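Local atomic coordinates of aminopeptidase (Aneurinibacillus sp. AM-1, PDB entry 5IB9), a protein that probably removes amino acids from the N-termini of peptides as a zinc-dependent aminopeptidase of family M28. Residues D310-T315 against L360-P365; G318-V323 against L338-E343. All blocks are in the same frame, centred on the assembly; numbering follows the deposited sequence.

Interaction 1 of 2, residues D310-T315 against L360-P365. With BES (2-(3-amino-2-hydroxy-4-phenyl-butyrylamino)-4-methyl-pentanoic acid), chain H.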
loop_
_atom_site.group_PDB
_atom_site.type_symbol
_atom_site.label_atom_id
_atom_site.label_comp_id
_atom_site.label_asym_id
_atom_site.label_seq_id
_atom_site.Cartn_x
_atom_site.Cartn_y
_atom_site.Cartn_z
ATOM N N ASP A 310 -7.272 29.092 20.020
ATOM C CA ASP A 310 -6.266 29.861 19.285
ATOM C C ASP A 310 -5.513 28.849 18.372
ATOM O O ASP A 310 -5.478 27.681 18.641
ATOM C CB ASP A 310 -5.185 30.460 20.205
ATOM C CG ASP A 310 -5.756 31.394 21.300
ATOM O OD1 ASP A 310 -5.200 31.375 22.439
ATOM O OD2 ASP A 310 -6.710 32.129 20.992
ATOM N N LEU A 311 -4.871 29.397 17.371
ATOM C CA LEU A 311 -4.046 28.551 16.461
ATOM C C LEU A 311 -2.879 27.886 17.230
ATOM O O LEU A 311 -2.222 28.564 18.060
ATOM C CB LEU A 311 -3.556 29.485 15.322
ATOM C CG LEU A 311 -2.969 28.773 14.105
ATOM C CD1 LEU A 311 -3.947 27.875 13.478
ATOM C CD2 LEU A 311 -2.393 29.886 13.212
ATOM N N ILE A 312 -2.533 26.657 16.863
ATOM C CA ILE A 312 -1.353 26.024 17.409
ATOM C C ILE A 312 -0.734 25.207 16.287
ATOM O O ILE A 312 -1.438 24.814 15.325
ATOM C CB ILE A 312 -1.714 25.144 18.633
ATOM C CG1 ILE A 312 -0.449 24.533 19.308
ATOM C CG2 ILE A 312 -2.699 24.104 18.247
ATOM C CD1 ILE A 312 -0.756 24.189 20.775
ATOM N N MET A 313 0.543 24.895 16.438
ATOM C CA MET A 313 1.168 23.963 15.460
ATOM C C MET A 313 1.470 22.660 16.178
ATOM O O MET A 313 2.140 22.696 17.178
ATOM C CB MET A 313 2.486 24.529 15.040
ATOM C CG MET A 313 2.360 25.883 14.386
ATOM S SD MET A 313 3.906 26.669 13.865
ATOM C CE MET A 313 4.692 26.988 15.490
ATOM N N TYR A 314 1.072 21.504 15.636
ATOM C CA TYR A 314 1.363 20.248 16.296
ATOM C C TYR A 314 2.340 19.431 15.464
ATOM O O TYR A 314 2.223 19.290 14.242
ATOM C CB TYR A 314 0.105 19.419 16.422
ATOM C CG TYR A 314 -0.828 19.814 17.555
ATOM C CD1 TYR A 314 -0.358 20.034 18.826
ATOM C CD2 TYR A 314 -2.159 19.997 17.290
ATOM C CE1 TYR A 314 -1.282 20.427 19.866
ATOM C CE2 TYR A 314 -3.113 20.396 18.340
ATOM C CZ TYR A 314 -2.625 20.551 19.592
ATOM O OH TYR A 314 -3.482 20.970 20.620
ATOM N N THR A 315 3.339 18.832 16.142
ATOM C CA THR A 315 4.229 17.945 15.496
ATOM C C THR A 315 4.089 16.527 16.130
ATOM O O THR A 315 3.666 16.408 17.318
ATOM C CB THR A 315 5.712 18.372 15.515
ATOM O OG1 THR A 315 6.106 18.343 16.905
ATOM C CG2 THR A 315 5.839 19.808 14.986
ATOM N N LEU A 360 0.951 20.187 11.783
ATOM C CA LEU A 360 -0.502 20.454 11.653
ATOM C C LEU A 360 -0.771 21.801 12.234
ATOM O O LEU A 360 -0.362 22.138 13.390
ATOM C CB LEU A 360 -1.218 19.353 12.419
ATOM C CG LEU A 360 -2.675 19.693 12.713
ATOM C CD1 LEU A 360 -3.581 19.861 11.432
ATOM C CD2 LEU A 360 -3.317 18.550 13.641
ATOM N N PHE A 361 -1.486 22.586 11.464
ATOM C CA PHE A 361 -2.068 23.925 11.902
ATOM C C PHE A 361 -3.553 23.763 12.149
ATOM O O PHE A 361 -4.253 23.284 11.246
ATOM C CB PHE A 361 -1.823 25.021 10.815
ATOM C CG PHE A 361 -0.356 25.333 10.630
ATOM C CD1 PHE A 361 0.152 26.503 11.162
ATOM C CD2 PHE A 361 0.518 24.453 9.988
ATOM C CE1 PHE A 361 1.527 26.844 11.062
ATOM C CE2 PHE A 361 1.921 24.795 9.885
ATOM C CZ PHE A 361 2.408 25.947 10.437
ATOM N N ILE A 362 -3.992 24.072 13.384
ATOM C CA ILE A 362 -5.391 23.769 13.840
ATOM C C ILE A 362 -5.682 24.728 14.965
ATOM O O ILE A 362 -4.741 25.214 15.642
ATOM C CB ILE A 362 -5.440 22.344 14.357
ATOM C CG1 ILE A 362 -6.879 21.986 14.803
ATOM C CG2 ILE A 362 -4.377 22.030 15.423
ATOM C CD1 ILE A 362 -7.081 20.413 14.886
ATOM N N HIS A 363 -6.986 25.076 15.094
ATOM C CA HIS A 363 -7.364 25.893 16.265
ATOM C C HIS A 363 -7.722 24.925 17.413
ATOM O O HIS A 363 -8.528 24.058 17.252
ATOM C CB HIS A 363 -8.516 26.773 15.973
ATOM C CG HIS A 363 -8.251 27.787 14.907
ATOM N ND1 HIS A 363 -7.525 28.940 15.074
ATOM C CD2 HIS A 363 -8.653 27.779 13.611
ATOM C CE1 HIS A 363 -7.461 29.603 13.912
ATOM N NE2 HIS A 363 -8.164 28.912 13.028
ATOM N N ALA A 364 -7.064 25.151 18.571
ATOM C CA ALA A 364 -7.193 24.217 19.718
ATOM C C ALA A 364 -7.335 25.053 20.998
ATOM O O ALA A 364 -6.841 26.152 21.115
ATOM C CB ALA A 364 -5.952 23.312 19.808
ATOM N N PRO A 365 -8.149 24.546 21.942
ATOM C CA PRO A 365 -8.954 23.337 21.875
ATOM C C PRO A 365 -10.059 23.460 20.786
ATOM O O PRO A 365 -10.596 24.571 20.485
ATOM C CB PRO A 365 -9.552 23.233 23.318
ATOM C CG PRO A 365 -9.559 24.641 23.769
ATOM C CD PRO A 365 -8.300 25.270 23.219
HETATM N N2 BES H . -8.971 16.815 12.372
HETATM C C1 BES H . -8.985 15.488 12.987
HETATM C C6 BES H . -7.791 15.389 13.934
HETATM C C7 BES H . -7.812 16.213 15.217
HETATM C C8 BES H . -8.986 16.413 15.986
HETATM C C12 BES H . -6.589 16.761 15.663
HETATM C C9 BES H . -8.916 17.155 17.183
HETATM C C11 BES H . -6.521 17.515 16.867
HETATM C C10 BES H . -7.694 17.710 17.614
HETATM C C2 BES H . -8.929 14.407 11.901
HETATM O O2 BES H . -9.907 14.888 10.981
HETATM C C3 BES H . -9.401 13.156 12.559
HETATM O O3 BES H . -10.566 13.113 12.938
HETATM N N1 BES H . -8.530 12.230 12.769
HETATM C C4 BES H . -8.934 11.018 13.488
HETATM C C13 BES H . -7.661 10.191 13.524
HETATM C C14 BES H . -7.146 9.760 12.147
HETATM C C15 BES H . -5.963 8.851 12.456
HETATM C C16 BES H . -8.187 9.090 11.248
HETATM C C5 BES H . -9.273 11.265 14.953
HETATM O O1 BES H . -9.938 10.388 15.579
HETATM O O4 BES H . -8.905 12.289 15.556
#
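Strand residues Leu311, Ile312 and Met313 pair antiparallel with His363, Ile362 and Phe361, and the pairing runs on to Tyr314 with Leu360; the two strand segments run at 139° to each other, N-to-C. Ile312 and Ile362 form a hydrogen-bonded pair. Ile312 N reaches Ile362 O at 2.9 Å, and the return bond from Ile362 N to Ile312 O is longer, 3.3 Å. The hydrogen bond from Tyr314 N to Leu360 O is shorter, 2.7 Å. On the face that carries Leu311, Met313, Phe361 and His363, Leu311 CD1 sits over one face of the His363 ring as a CH-pi contact, 4.2 Å from the centroid. Met313 and Phe361 lie side by side and point the same way. Met313 SD approaches the ring obliquely, 4.5 Å from its centroid, a Met-aromatic contact. Helices 322-334 and 382-400 pack on this face. The two strands belong to the mixed sheet of the M28 peptidase domain, where strand 358-364 also pairs in parallel with strand 294-300. The other face is turned to the active site. There Ile362 CG2 touches Tyr314 CD2 at 3.5 Å, and the two side chains cross obliquely. Ile312 CG2 lies over one face of the Tyr314 ring and also meets Ala364 CB at 3.7 Å. Ile362 is extended: CG1 is anti to the backbone N (chi1 -179°) and CD1 continues outward (chi2 161°), where it touches phenyl atom C11 of the inhibitor at 3.6 Å. Nearby, Leu360 packs on the zinc ligand Asp301.

Interaction 2 of 2, residues G318-V323 against L338-E343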
loop_
_atom_site.group_PDB
_atom_site.type_symbol
_atom_site.label_atom_id
_atom_site.label_comp_id
_atom_site.label_asym_id
_atom_site.label_seq_id
_atom_site.Cartn_x
_atom_site.Cartn_y
_atom_site.Cartn_z
ATOM N N GLY A 318 6.415 16.237 19.131
ATOM C CA GLY A 318 6.498 17.402 20.049
ATOM C C GLY A 318 7.803 18.179 20.008
ATOM O O GLY A 318 8.072 18.952 20.944
ATOM N N LYS A 319 8.559 18.059 18.909
ATOM C CA LYS A 319 9.794 18.796 18.737
ATOM C C LYS A 319 9.526 19.845 17.680
ATOM O O LYS A 319 8.641 19.632 16.789
ATOM C CB LYS A 319 10.906 17.920 18.234
ATOM C CG LYS A 319 11.361 16.892 19.289
ATOM C CD LYS A 319 12.777 16.434 18.928
ATOM C CE LYS A 319 12.819 15.387 17.820
ATOM N NZ LYS A 319 12.884 13.966 18.369
ATOM N N LYS A 320 10.286 20.912 17.810
ATOM C CA LYS A 320 10.320 21.938 16.727
ATOM C C LYS A 320 10.935 21.433 15.431
ATOM O O LYS A 320 11.864 20.595 15.460
ATOM C CB LYS A 320 11.114 23.173 17.137
ATOM C CG LYS A 320 10.549 23.839 18.350
ATOM C CD LYS A 320 11.438 25.066 18.661
ATOM C CE LYS A 320 10.692 25.904 19.746
ATOM N NZ LYS A 320 11.763 26.670 20.449
ATOM N N ASN A 321 10.476 21.935 14.276
ATOM C CA ASN A 321 11.153 21.585 13.028
ATOM C C ASN A 321 11.076 22.747 12.069
ATOM O O ASN A 321 10.639 23.838 12.468
ATOM C CB ASN A 321 10.599 20.306 12.396
ATOM C CG ASN A 321 9.107 20.391 12.130
ATOM O OD1 ASN A 321 8.664 21.415 11.636
ATOM N ND2 ASN A 321 8.325 19.327 12.458
ATOM N N ARG A 322 11.531 22.616 10.842
ATOM C CA ARG A 322 11.549 23.768 9.962
ATOM C C ARG A 322 10.143 24.346 9.720
ATOM O O ARG A 322 9.986 25.518 9.583
ATOM C CB ARG A 322 12.224 23.393 8.658
ATOM C CG ARG A 322 12.310 24.596 7.621
ATOM C CD ARG A 322 12.907 24.223 6.302
ATOM N NE ARG A 322 14.282 23.786 6.437
ATOM C CZ ARG A 322 14.674 22.550 6.323
ATOM N NH1 ARG A 322 13.838 21.577 6.074
ATOM N NH2 ARG A 322 15.922 22.299 6.494
ATOM N N VAL A 323 9.144 23.477 9.713
ATOM C CA VAL A 323 7.785 24.018 9.445
ATOM C C VAL A 323 7.336 24.848 10.678
ATOM O O VAL A 323 6.708 25.915 10.518
ATOM C CB VAL A 323 6.804 22.840 9.210
ATOM C CG1 VAL A 323 5.325 23.333 9.096
ATOM C CG2 VAL A 323 7.133 22.167 7.904
ATOM N N LEU A 338 3.062 32.115 18.382
ATOM C CA LEU A 338 2.405 30.877 17.972
ATOM C C LEU A 338 3.032 29.692 18.616
ATOM O O LEU A 338 4.120 29.299 18.266
ATOM C CB LEU A 338 2.423 30.748 16.409
ATOM C CG LEU A 338 1.742 29.524 15.796
ATOM C CD1 LEU A 338 0.309 29.567 16.239
ATOM C CD2 LEU A 338 1.765 29.683 14.221
ATOM N N PRO A 339 2.327 29.079 19.529
ATOM C CA PRO A 339 2.869 27.946 20.234
ATOM C C PRO A 339 2.925 26.648 19.397
ATOM O O PRO A 339 2.258 26.518 18.321
ATOM C CB PRO A 339 1.878 27.733 21.375
ATOM C CG PRO A 339 1.120 28.867 21.510
ATOM C CD PRO A 339 0.994 29.399 20.011
ATOM N N TYR A 340 3.708 25.678 19.843
ATOM C CA TYR A 340 3.617 24.345 19.231
ATOM C C TYR A 340 3.244 23.308 20.285
ATOM O O TYR A 340 3.405 23.578 21.504
ATOM C CB TYR A 340 4.926 23.944 18.493
ATOM C CG TYR A 340 6.116 23.687 19.428
ATOM C CD1 TYR A 340 6.651 22.398 19.501
ATOM C CD2 TYR A 340 6.671 24.744 20.140
ATOM C CE1 TYR A 340 7.796 22.158 20.363
ATOM C CE2 TYR A 340 7.811 24.504 21.027
ATOM C CZ TYR A 340 8.299 23.233 21.095
ATOM O OH TYR A 340 9.391 22.931 21.896
ATOM N N GLY A 341 2.904 22.099 19.862
ATOM C CA GLY A 341 2.695 21.006 20.789
ATOM C C GLY A 341 2.900 19.668 20.090
ATOM O O GLY A 341 3.343 19.605 18.946
ATOM N N GLN A 342 2.449 18.578 20.765
ATOM C CA GLN A 342 2.601 17.235 20.228
ATOM C C GLN A 342 1.246 16.694 19.899
ATOM O O GLN A 342 0.416 16.546 20.798
ATOM C CB GLN A 342 3.231 16.311 21.312
ATOM C CG GLN A 342 3.451 14.926 20.733
ATOM C CD GLN A 342 4.393 14.069 21.580
ATOM O OE1 GLN A 342 4.543 14.330 22.769
ATOM N NE2 GLN A 342 4.999 13.057 20.998
ATOM N N GLU A 343 0.985 16.367 18.613
ATOM C CA GLU A 343 -0.198 15.656 18.294
ATOM C C GLU A 343 -0.047 15.101 16.872
ATOM O O GLU A 343 0.603 15.719 16.004
ATOM C CB GLU A 343 -1.441 16.556 18.371
ATOM C CG GLU A 343 -2.713 15.865 18.101
ATOM C CD GLU A 343 -3.020 14.699 19.055
ATOM O OE1 GLU A 343 -3.810 14.991 20.006
ATOM O OE2 GLU A 343 -2.505 13.552 18.827
HETATM O O HOH W 1 10.809 20.726 22.033
#
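Lys320 lays its aliphatic chain across the Tyr340 ring at about a right angle. The contact lies within a beta-alpha-beta unit made by strand 310-315, helix 322-334 and strand 340-342. It joins the loop that enters the helix to the strand that follows it. Lys320 CG stands over one face of the ring, displaced toward the rim, and makes a CH-pi contact 3.9 Å from the centroid. Further out, Lys320 CE touches Tyr340 CE2 at 3.4 Å. Gly318 meets the same ring at its edge, with Gly318 O 3.3 Å from Tyr340 CE1. Tyr412 completes the cluster, meeting the Tyr340 ring and making a cation-pi contact with Lys320. Gly318 also packs on Gln342, whose CG is 3.6 Å from Gly318 N. The Gln342 chain is extended beyond CG, and its NE2 is hydrogen-bonded to Ile316 O. No direct hydrogen bond joins the segments. A water bridges them instead: it is 2.6 Å from Tyr340 OH and donates a weak bond to Gly318 O, which also accepts from Arg414 NE.

Overall arrangement
Interactions 1 and 2 lie on the same side of the chain's centre, their centres about 9 Å apart. Strands 310-315 and 340-342 are parallel neighbours in the sheet, probably joined by hydrogen bonds from Gly341 N to Met313 O and from Thr315 N to Gly341 O. Interaction 2 is nested in the chain between the two strands of interaction 1. Interaction 1 is largely buried and combines backbone hydrogen bonds with apolar packing, one face reaching the inhibitor. Interaction 2 is partly buried and lies away from the annotated sites. Its chemistry is side chain against ring and backbone, with no direct hydrogen bond between the segments.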